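Local coordinates for ScaE cell-surface anchored scaffoldin protein (Ruminococcus flavefaciens, PDB 2ZF9), which probably binds the dockerins of cellulosomal proteins through this cohesin module and so anchors the cellulosome to the bacterial cell surface, at residues 69-77 and 141-149. Numbering follows the deposited sequence.
Sequences LHIQFDPKL and DKYDVQVAY
Gln72 and Gln146 face each other as an antiparallel hydrogen-bonded pair, and their linkage is doubled at the side chains. Gln72 N donates to Gln146 O and Gln146 N to Gln72 O, both at 2.8 Å. Beyond the backbone, Gln72 NE2 reaches Gln146 OE1 at 3.0 Å, with a nearly straight N-H...O angle of 163° and the two amide planes only 22° apart. Gln72 can do this because its CG sits between N and C (chi1 63°) and its extended chain leans over the neighbouring strand, which also brings OE1 to 3.5 Å from Ala148 CB. Gln72 and Gln146 are the partly exposed part of this face; His70 and Ala148 on the same face are buried.

The opposite face is apolar and buried: Ile71 CG2 meets Val145 CG1, and Leu77 CD1 lies 3.9 Å from Val145 CG2. Past the strand end, a type I turn from Asp74 to Leu77 folds round Tyr143. Leu77 CD2 makes a CH-pi contact over one face of the ring, 4.2 Å from its centroid, while Asp74 CG lies near the ring plane, at the edge, 3.8 Å from Tyr143 CD1. Asp74 OD2 accepts from Lys76 N in an Asx turn, and OD1 takes a water that Asp144 N also holds. A second water bridges His70 N and Ala148 O, while Ala148 N bonds directly to His70 O.

Within the beta-rich cohesin module, strand 109-115 pairs with strand 66-73 along its other edge, as strand 180-187 does with strand 142-149; the buried face packs on strands 50-58 and 124-132 through Leu55, Met53 and Leu131.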
loop_
_atom_site.group_PDB
_atom_site.type_symbol
_atom_site.label_atom_id
_atom_site.label_comp_id
_atom_site.label_asym_id
_atom_site.label_seq_id
_atom_site.Cartn_x
_atom_site.Cartn_y
_atom_site.Cartn_z
ATOM N N LEU A 69 4.623 1.509 -5.648
ATOM C CA LEU A 69 4.336 0.883 -4.355
ATOM C C LEU A 69 4.126 -0.598 -4.519
ATOM O O LEU A 69 3.226 -1.017 -5.267
ATOM C CB LEU A 69 3.132 1.538 -3.699
ATOM C CG LEU A 69 3.283 3.030 -3.346
ATOM C CD1 LEU A 69 1.922 3.576 -2.947
ATOM C CD2 LEU A 69 4.275 3.240 -2.187
ATOM N N HIS A 70 4.969 -1.389 -3.846
ATOM C CA HIS A 70 4.833 -2.836 -3.893
ATOM C C HIS A 70 4.024 -3.292 -2.698
ATOM O O HIS A 70 4.318 -2.937 -1.559
ATOM C CB HIS A 70 6.198 -3.524 -3.849
ATOM C CG HIS A 70 6.958 -3.436 -5.135
ATOM N ND1 HIS A 70 7.836 -2.413 -5.410
ATOM C CD2 HIS A 70 7.003 -4.272 -6.205
ATOM C CE1 HIS A 70 8.384 -2.607 -6.598
ATOM N NE2 HIS A 70 7.900 -3.737 -7.100
ATOM N N ILE A 71 2.996 -4.088 -2.953
ATOM C CA ILE A 71 2.193 -4.598 -1.861
ATOM C C ILE A 71 2.465 -6.091 -1.789
ATOM O O ILE A 71 2.375 -6.782 -2.797
ATOM C CB ILE A 71 0.676 -4.333 -2.142
ATOM C CG1 ILE A 71 0.445 -2.810 -2.150
ATOM C CG2 ILE A 71 -0.230 -5.054 -1.101
ATOM C CD1 ILE A 71 -0.890 -2.427 -2.673
ATOM N N GLN A 72 2.822 -6.575 -0.607
ATOM C CA GLN A 72 3.073 -8.008 -0.456
ATOM C C GLN A 72 2.150 -8.543 0.631
ATOM O O GLN A 72 1.731 -7.783 1.515
ATOM C CB GLN A 72 4.534 -8.286 -0.091
ATOM C CG GLN A 72 4.942 -7.718 1.226
ATOM C CD GLN A 72 6.405 -7.971 1.529
ATOM O OE1 GLN A 72 7.229 -8.184 0.611
ATOM N NE2 GLN A 72 6.746 -7.924 2.811
ATOM N N PHE A 73 1.834 -9.831 0.553
ATOM C CA PHE A 73 0.884 -10.414 1.504
ATOM C C PHE A 73 1.279 -11.855 1.872
ATOM O O PHE A 73 2.029 -12.528 1.159
ATOM C CB PHE A 73 -0.540 -10.375 0.933
ATOM C CG PHE A 73 -0.625 -10.834 -0.512
ATOM C CD1 PHE A 73 -0.567 -9.895 -1.575
ATOM C CD2 PHE A 73 -0.774 -12.204 -0.827
ATOM C CE1 PHE A 73 -0.630 -10.311 -2.913
ATOM C CE2 PHE A 73 -0.853 -12.631 -2.163
ATOM C CZ PHE A 73 -0.780 -11.664 -3.225
ATOM N N ASP A 74 0.751 -12.302 2.994
ATOM C CA ASP A 74 0.929 -13.688 3.455
ATOM C C ASP A 74 0.729 -14.630 2.261
ATOM O O ASP A 74 -0.322 -14.587 1.624
ATOM C CB ASP A 74 -0.155 -13.963 4.519
ATOM C CG ASP A 74 0.125 -15.219 5.318
ATOM O OD1 ASP A 74 0.291 -15.107 6.556
ATOM O OD2 ASP A 74 0.219 -16.281 4.685
ATOM N N PRO A 75 1.727 -15.494 1.950
ATOM C CA PRO A 75 1.653 -16.402 0.800
ATOM C C PRO A 75 0.441 -17.365 0.846
ATOM O O PRO A 75 0.081 -17.939 -0.153
ATOM C CB PRO A 75 2.966 -17.200 0.887
ATOM C CG PRO A 75 3.842 -16.423 1.759
ATOM C CD PRO A 75 2.967 -15.700 2.723
ATOM N N LYS A 76 -0.205 -17.507 1.993
ATOM C CA LYS A 76 -1.425 -18.315 2.051
ATOM C C LYS A 76 -2.632 -17.621 1.431
ATOM O O LYS A 76 -3.662 -18.269 1.171
ATOM C CB LYS A 76 -1.771 -18.652 3.508
ATOM C CG LYS A 76 -0.904 -19.751 4.062
ATOM C CD LYS A 76 -1.077 -19.879 5.560
ATOM C CE LYS A 76 -0.179 -20.991 6.043
ATOM N NZ LYS A 76 -0.272 -21.162 7.509
ATOM N N LEU A 77 -2.544 -16.301 1.268
ATOM C CA LEU A 77 -3.642 -15.534 0.628
ATOM C C LEU A 77 -3.441 -15.576 -0.863
ATOM O O LEU A 77 -2.324 -15.762 -1.320
ATOM C CB LEU A 77 -3.644 -14.073 1.089
ATOM C CG LEU A 77 -3.855 -13.727 2.571
ATOM C CD1 LEU A 77 -3.762 -12.198 2.773
ATOM C CD2 LEU A 77 -5.215 -14.233 3.058
ATOM N N ASP A 141 -6.487 -16.739 13.308
ATOM C CA ASP A 141 -5.494 -16.687 12.203
ATOM C C ASP A 141 -5.352 -15.232 11.744
ATOM O O ASP A 141 -6.347 -14.519 11.734
ATOM C CB ASP A 141 -5.912 -17.573 11.014
ATOM C CG ASP A 141 -5.592 -19.058 11.237
ATOM O OD1 ASP A 141 -4.792 -19.385 12.137
ATOM O OD2 ASP A 141 -6.156 -19.900 10.519
ATOM N N LYS A 142 -4.132 -14.799 11.406
ATOM C CA LYS A 142 -3.883 -13.426 10.946
ATOM C C LYS A 142 -2.951 -13.494 9.753
ATOM O O LYS A 142 -1.938 -14.145 9.825
ATOM C CB LYS A 142 -3.212 -12.604 12.044
ATOM C CG LYS A 142 -3.006 -11.118 11.727
ATOM C CD LYS A 142 -2.463 -10.403 12.980
ATOM C CE LYS A 142 -2.176 -8.955 12.731
ATOM N NZ LYS A 142 -1.880 -8.281 14.033
ATOM N N TYR A 143 -3.324 -12.833 8.670
ATOM C CA TYR A 143 -2.563 -12.826 7.415
ATOM C C TYR A 143 -2.183 -11.376 7.122
ATOM O O TYR A 143 -3.074 -10.566 6.855
ATOM C CB TYR A 143 -3.463 -13.336 6.290
ATOM C CG TYR A 143 -4.121 -14.664 6.582
ATOM C CD1 TYR A 143 -3.438 -15.873 6.339
ATOM C CD2 TYR A 143 -5.421 -14.725 7.089
ATOM C CE1 TYR A 143 -4.053 -17.116 6.597
ATOM C CE2 TYR A 143 -6.044 -15.952 7.350
ATOM C CZ TYR A 143 -5.346 -17.138 7.120
ATOM O OH TYR A 143 -5.940 -18.343 7.378
ATOM N N ASP A 144 -0.883 -11.050 7.205
ATOM C CA ASP A 144 -0.381 -9.669 7.042
ATOM C C ASP A 144 -0.454 -9.218 5.569
ATOM O O ASP A 144 -0.249 -10.021 4.644
ATOM C CB ASP A 144 1.090 -9.555 7.515
ATOM C CG ASP A 144 1.243 -9.695 9.001
ATOM O OD1 ASP A 144 0.335 -9.270 9.737
ATOM O OD2 ASP A 144 2.285 -10.213 9.427
ATOM N N VAL A 145 -0.740 -7.930 5.374
ATOM C CA VAL A 145 -0.761 -7.329 4.024
ATOM C C VAL A 145 -0.031 -5.993 4.171
ATOM O O VAL A 145 -0.452 -5.125 4.953
ATOM C CB VAL A 145 -2.244 -7.111 3.564
ATOM C CG1 VAL A 145 -2.310 -6.499 2.145
ATOM C CG2 VAL A 145 -3.029 -8.431 3.626
ATOM N N GLN A 146 1.038 -5.830 3.389
ATOM C CA GLN A 146 2.085 -4.882 3.691
ATOM C C GLN A 146 2.561 -4.098 2.466
ATOM O O GLN A 146 2.692 -4.643 1.366
ATOM C CB GLN A 146 3.296 -5.625 4.268
ATOM C CG GLN A 146 3.013 -6.353 5.567
ATOM C CD GLN A 146 4.245 -7.106 6.077
ATOM O OE1 GLN A 146 5.035 -7.651 5.297
ATOM N NE2 GLN A 146 4.396 -7.138 7.378
ATOM N N VAL A 147 2.893 -2.831 2.695
ATOM C CA VAL A 147 3.768 -2.101 1.761
ATOM C C VAL A 147 5.203 -2.491 2.048
ATOM O O VAL A 147 5.624 -2.469 3.195
ATOM C CB VAL A 147 3.652 -0.559 1.938
ATOM C CG1 VAL A 147 4.676 0.169 0.969
ATOM C CG2 VAL A 147 2.186 -0.103 1.655
ATOM N N ALA A 148 5.951 -2.843 1.007
ATOM C CA ALA A 148 7.343 -3.272 1.165
ATOM C C ALA A 148 8.251 -2.344 0.352
ATOM O O ALA A 148 7.846 -1.879 -0.702
ATOM C CB ALA A 148 7.497 -4.725 0.656
ATOM N N TYR A 149 9.487 -2.138 0.813
ATOM C CA TYR A 149 10.458 -1.276 0.152
ATOM C C TYR A 149 11.700 -2.107 -0.181
ATOM O O TYR A 149 12.165 -2.901 0.633
ATOM C CB TYR A 149 10.889 -0.072 1.072
ATOM C CG TYR A 149 11.921 0.791 0.371
ATOM C CD1 TYR A 149 11.524 1.709 -0.580
ATOM C CD2 TYR A 149 13.295 0.650 0.614
ATOM C CE1 TYR A 149 12.434 2.459 -1.303
ATOM C CE2 TYR A 149 14.231 1.412 -0.115
ATOM C CZ TYR A 149 13.771 2.308 -1.091
ATOM O OH TYR A 149 14.636 3.107 -1.812
HETATM O O HOH W 1 6.650 0.084 -2.051
HETATM O O HOH W 2 1.057 -12.998 7.799
#